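Local coordinates for protein pectate lyase (Paenibacillus sp. 0602, PDB 5GT5) that cleaves polygalacturonate and partly methylated pectins by endo-acting elimination, probably with calcium as cofactor, at residues H77-V91 against E137-W151. The protein carries 1 engineered substitution. Residues are numbered along the deposited sequence; the frame is centred on the assembly and turned at random.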
# COMPACT_ATOMS: atom_id res chain seq x y z
N HIS A 77 0.54 22.38 19.77
CA HIS A 77 1.88 22.24 19.21
C HIS A 77 2.91 22.98 20.08
O HIS A 77 2.54 23.60 21.08
CB HIS A 77 1.89 22.83 17.79
CG HIS A 77 2.80 22.11 16.84
ND1 HIS A 77 4.04 21.61 17.19
CD2 HIS A 77 2.62 21.78 15.53
CE1 HIS A 77 4.59 21.03 16.14
NE2 HIS A 77 3.75 21.11 15.13
N ASN A 78 4.18 22.91 19.71
CA ASN A 78 5.15 23.73 20.39
C ASN A 78 4.77 25.20 20.29
O ASN A 78 4.28 25.67 19.24
CB ASN A 78 6.53 23.50 19.78
CG ASN A 78 7.02 22.08 20.00
OD1 ASN A 78 6.95 21.57 21.12
ND2 ASN A 78 7.51 21.44 18.94
N ASP A 79 5.00 25.92 21.38
CA ASP A 79 4.53 27.29 21.54
C ASP A 79 5.10 28.25 20.51
O ASP A 79 6.28 28.14 20.15
CB ASP A 79 4.94 27.80 22.92
CG ASP A 79 4.09 27.23 24.03
OD1 ASP A 79 3.04 26.60 23.75
OD2 ASP A 79 4.48 27.41 25.20
N ALA A 80 4.28 29.19 20.09
CA ALA A 80 4.78 30.33 19.35
C ALA A 80 5.57 31.18 20.33
O ALA A 80 5.09 31.50 21.44
CB ALA A 80 3.62 31.11 18.73
N LEU A 81 6.79 31.53 19.94
CA LEU A 81 7.70 32.33 20.76
C LEU A 81 7.86 33.76 20.29
O LEU A 81 8.32 34.60 21.07
CB LEU A 81 9.08 31.69 20.79
CG LEU A 81 9.09 30.20 21.14
CD1 LEU A 81 10.47 29.55 21.02
CD2 LEU A 81 8.51 30.04 22.55
N THR A 82 7.53 34.05 19.03
CA THR A 82 7.89 35.36 18.45
C THR A 82 6.84 36.06 17.60
O THR A 82 6.77 37.28 17.59
CB THR A 82 9.17 35.27 17.57
OG1 THR A 82 8.94 34.24 16.58
CG2 THR A 82 10.43 34.94 18.41
N HIS A 83 6.00 35.32 16.86
CA HIS A 83 5.06 36.02 15.99
C HIS A 83 3.91 36.59 16.81
O HIS A 83 3.26 35.85 17.54
CB HIS A 83 4.51 35.13 14.86
CG HIS A 83 3.96 35.91 13.72
ND1 HIS A 83 2.83 36.71 13.82
CD2 HIS A 83 4.42 36.06 12.45
CE1 HIS A 83 2.62 37.30 12.66
NE2 HIS A 83 3.57 36.93 11.81
N PRO A 84 3.67 37.91 16.69
CA PRO A 84 2.62 38.50 17.54
C PRO A 84 1.23 37.87 17.35
O PRO A 84 0.47 37.77 18.31
CB PRO A 84 2.62 39.98 17.11
CG PRO A 84 3.24 40.01 15.75
CD PRO A 84 4.29 38.89 15.78
N VAL A 85 0.91 37.43 16.14
CA VAL A 85 -0.40 36.83 15.90
C VAL A 85 -0.45 35.45 16.53
O VAL A 85 -1.41 35.11 17.21
CB VAL A 85 -0.72 36.76 14.40
CG1 VAL A 85 -1.98 35.95 14.15
CG2 VAL A 85 -0.86 38.17 13.82
N LEU A 86 0.58 34.64 16.29
CA LEU A 86 0.59 33.27 16.75
C LEU A 86 0.68 33.18 18.27
O LEU A 86 0.20 32.21 18.86
CB LEU A 86 1.71 32.47 16.06
CG LEU A 86 1.61 32.40 14.54
CD1 LEU A 86 2.75 31.52 14.00
CD2 LEU A 86 0.28 31.79 14.14
N LYS A 87 1.30 34.18 18.91
CA LYS A 87 1.32 34.19 20.37
C LYS A 87 -0.09 34.29 20.95
O LYS A 87 -0.36 33.76 22.04
CB LYS A 87 2.20 35.33 20.89
CG LYS A 87 3.66 35.03 20.69
CD LYS A 87 4.62 36.18 20.99
CE LYS A 87 4.80 36.36 22.48
NZ LYS A 87 5.89 37.34 22.80
N GLN A 88 -1.00 34.94 20.22
CA GLN A 88 -2.41 35.01 20.59
C GLN A 88 -3.18 33.77 20.19
O GLN A 88 -3.90 33.20 21.00
CB GLN A 88 -3.06 36.24 19.97
CG GLN A 88 -2.47 37.56 20.44
CD GLN A 88 -3.05 38.73 19.67
OE1 GLN A 88 -4.27 38.90 19.60
NE2 GLN A 88 -2.18 39.55 19.07
N THR A 89 -3.05 33.36 18.92
CA THR A 89 -3.86 32.26 18.42
C THR A 89 -3.45 30.88 18.91
O THR A 89 -4.28 29.96 18.96
CB THR A 89 -3.87 32.21 16.90
OG1 THR A 89 -2.54 31.95 16.43
CG2 THR A 89 -4.36 33.50 16.33
N GLY A 90 -2.16 30.72 19.22
CA GLY A 90 -1.57 29.42 19.46
C GLY A 90 -1.46 28.68 18.14
O GLY A 90 -1.85 29.18 17.07
N VAL A 91 -0.93 27.48 18.23
CA VAL A 91 -0.70 26.62 17.06
C VAL A 91 -1.07 25.20 17.48
O VAL A 91 -0.69 24.73 18.55
CB VAL A 91 0.78 26.69 16.61
CG1 VAL A 91 1.07 25.70 15.50
CG2 VAL A 91 1.15 28.11 16.16
N GLU A 137 7.21 31.65 12.06
CA GLU A 137 7.62 32.79 12.89
C GLU A 137 9.13 32.85 12.88
O GLU A 137 9.79 31.90 12.49
CB GLU A 137 7.06 32.70 14.31
CG GLU A 137 7.69 31.58 15.15
CD GLU A 137 7.26 31.64 16.60
OE1 GLU A 137 6.32 32.41 16.92
OE2 GLU A 137 7.86 30.91 17.41
N TRP A 138 9.66 34.00 13.26
CA TRP A 138 11.10 34.24 13.34
C TRP A 138 11.75 33.36 14.41
O TRP A 138 11.20 33.14 15.48
CB TRP A 138 11.27 35.74 13.64
CG TRP A 138 12.69 36.21 13.89
CD1 TRP A 138 13.30 36.34 15.10
CD2 TRP A 138 13.64 36.65 12.90
NE1 TRP A 138 14.58 36.83 14.94
CE2 TRP A 138 14.81 37.04 13.60
CE3 TRP A 138 13.61 36.77 11.51
CZ2 TRP A 138 15.96 37.51 12.95
CZ3 TRP A 138 14.75 37.28 10.84
CH2 TRP A 138 15.91 37.63 11.57
N ASP A 139 12.95 32.88 14.11
CA ASP A 139 13.66 32.03 15.05
C ASP A 139 14.79 32.73 15.81
O ASP A 139 15.89 32.90 15.27
CB ASP A 139 14.26 30.83 14.32
CG ASP A 139 15.13 30.01 15.20
OD1 ASP A 139 14.90 29.96 16.45
OD2 ASP A 139 16.10 29.40 14.66
N GLU A 140 14.52 33.09 17.07
CA GLU A 140 15.60 33.47 17.97
C GLU A 140 16.21 32.28 18.70
O GLU A 140 17.45 32.22 18.87
CB GLU A 140 15.10 34.46 19.01
CG GLU A 140 14.79 35.84 18.44
CD GLU A 140 16.02 36.69 18.16
OE1 GLU A 140 17.08 36.48 18.83
OE2 GLU A 140 15.94 37.59 17.27
N SER A 141 15.37 31.34 19.14
CA SER A 141 15.82 30.25 20.02
C SER A 141 16.97 29.44 19.47
O SER A 141 17.92 29.10 20.20
CB SER A 141 14.63 29.33 20.33
OG SER A 141 15.02 28.32 21.24
N THR A 142 16.91 29.12 18.18
CA THR A 142 17.99 28.36 17.55
C THR A 142 18.77 29.15 16.50
O THR A 142 19.37 28.57 15.59
CB THR A 142 17.52 26.98 17.02
OG1 THR A 142 16.43 27.13 16.10
CG2 THR A 142 17.00 26.13 18.17
N LYS A 143 18.75 30.48 16.67
CA LYS A 143 19.74 31.36 16.03
C LYS A 143 19.74 31.26 14.52
O LYS A 143 20.78 31.36 13.88
CB LYS A 143 21.14 31.10 16.60
CG LYS A 143 21.24 31.42 18.11
CD LYS A 143 22.65 31.25 18.63
CE LYS A 143 22.65 31.30 20.15
NZ LYS A 143 22.15 32.60 20.64
N GLY A 144 18.55 31.08 13.95
CA GLY A 144 18.40 30.99 12.53
C GLY A 144 18.34 29.58 11.96
O GLY A 144 18.09 29.43 10.76
N ASP A 145 18.55 28.58 12.81
CA ASP A 145 18.49 27.18 12.38
C ASP A 145 17.07 26.62 12.23
O ASP A 145 16.91 25.59 11.59
CB ASP A 145 19.26 26.28 13.34
CG ASP A 145 20.74 26.51 13.27
OD1 ASP A 145 21.20 27.15 12.30
OD2 ASP A 145 21.42 26.04 14.20
N TYR A 146 16.06 27.27 12.81
CA TYR A 146 14.67 26.76 12.78
C TYR A 146 14.61 25.33 13.26
O TYR A 146 14.06 24.47 12.58
CB TYR A 146 14.05 26.94 11.38
CG TYR A 146 13.83 28.42 11.14
CD1 TYR A 146 12.66 29.04 11.57
CD2 TYR A 146 14.83 29.21 10.58
CE1 TYR A 146 12.46 30.42 11.41
CE2 TYR A 146 14.66 30.60 10.43
CZ TYR A 146 13.47 31.19 10.84
OH TYR A 146 13.30 32.55 10.69
N ASP A 147 15.17 25.08 14.44
CA ASP A 147 15.25 23.72 14.97
C ASP A 147 14.37 23.46 16.18
O ASP A 147 14.34 22.33 16.66
CB ASP A 147 16.73 23.35 15.27
CG ASP A 147 17.52 22.92 14.02
OD1 ASP A 147 16.90 22.45 13.03
OD2 ASP A 147 18.77 23.06 14.04
N LYS A 148 13.65 24.46 16.66
CA LYS A 148 12.86 24.30 17.87
C LYS A 148 11.39 23.96 17.63
O LYS A 148 10.90 22.92 18.09
CB LYS A 148 12.94 25.53 18.77
CG LYS A 148 12.30 25.29 20.14
CD LYS A 148 12.49 26.45 21.06
CE LYS A 148 12.00 26.09 22.46
NZ LYS A 148 12.85 25.01 23.04
N ASN A 149 10.68 24.81 16.89
CA ASN A 149 9.22 24.68 16.86
C ASN A 149 8.70 23.42 16.17
O ASN A 149 7.65 22.88 16.55
CB ASN A 149 8.58 25.89 16.18
CG ASN A 149 8.77 27.18 16.96
OD1 ASN A 149 9.68 27.28 17.81
ND2 ASN A 149 7.92 28.16 16.69
N ASP A 150 9.42 22.98 15.15
CA ASP A 150 9.06 21.77 14.40
C ASP A 150 7.67 21.87 13.79
O ASP A 150 6.94 20.88 13.75
CB ASP A 150 9.17 20.51 15.28
CG ASP A 150 10.58 20.26 15.79
OD1 ASP A 150 11.57 20.69 15.16
OD2 ASP A 150 10.70 19.61 16.85
N TRP A 151 7.28 23.07 13.35
CA TRP A 151 6.00 23.23 12.66
C TRP A 151 6.13 22.99 11.17
O TRP A 151 6.91 23.70 10.50
CB TRP A 151 5.47 24.66 12.84
CG TRP A 151 5.23 25.18 14.23
CD1 TRP A 151 5.04 24.47 15.40
CD2 TRP A 151 5.13 26.56 14.58
NE1 TRP A 151 4.82 25.35 16.45
CE2 TRP A 151 4.88 26.63 15.97
CE3 TRP A 151 5.24 27.75 13.85
CZ2 TRP A 151 4.71 27.85 16.64
CZ3 TRP A 151 5.08 28.96 14.51
CH2 TRP A 151 4.84 29.00 15.90
O HOH W 1 4.45 19.99 12.63
O HOH W 2 8.46 26.42 20.23
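E137 points its carboxylate at the backbone of 81-83, where three consecutive N-H groups converge on it. OE2 accepts from L81 N at 2.8 Å through its syn lone pair, a nearly straight bond (171°). OE1 takes T82 N and H83 N, each at 2.9 Å, both from the same face of the carboxylate plane. CG sits between the backbone N and the carbonyl carbon (chi1 70°) and the chain then runs extended, which carries the acid to the 81-83 backbone. N149 ND2 gives OE2 a second donor from above the plane, so four N-H bonds hold the buried group and would probably stabilise its negative charge. Alongside, T82 OG1 meets W138 O at 2.7 Å, in the carbonyl plane and on a lone pair.

Both segments are excursions from the parallel beta-helix of polysaccharide lyase family 1: 77-91 links strand 74-76 to strand 92-97, while the loop segment 137-151 precedes strand 154-157. H83 also N-caps helix 84-89, its ND1 accepting from V85 N, while its ring stacks on W203.

At the other end W151 NE1 donates to N78 O at 2.9 Å, exactly in the indole plane, and its CD1 edge stands over the centre of the H77 face, an edge-to-face pair with planes at 67°. N149 ND2 lies 3.2 Å above one indole face, toward the rim; over the opposite face V91 CG2 makes a CH-pi contact, 4.0 Å from the six-membered ring centroid of W151. A80 CB and L86 CD1 abut CH2 and CZ3. N78 ND2 donates a nearly straight hydrogen bond to N149 O, 2.8 Å; the adjacent D150 side chain lies near D174 and D152, two residues that are likely calcium ligands.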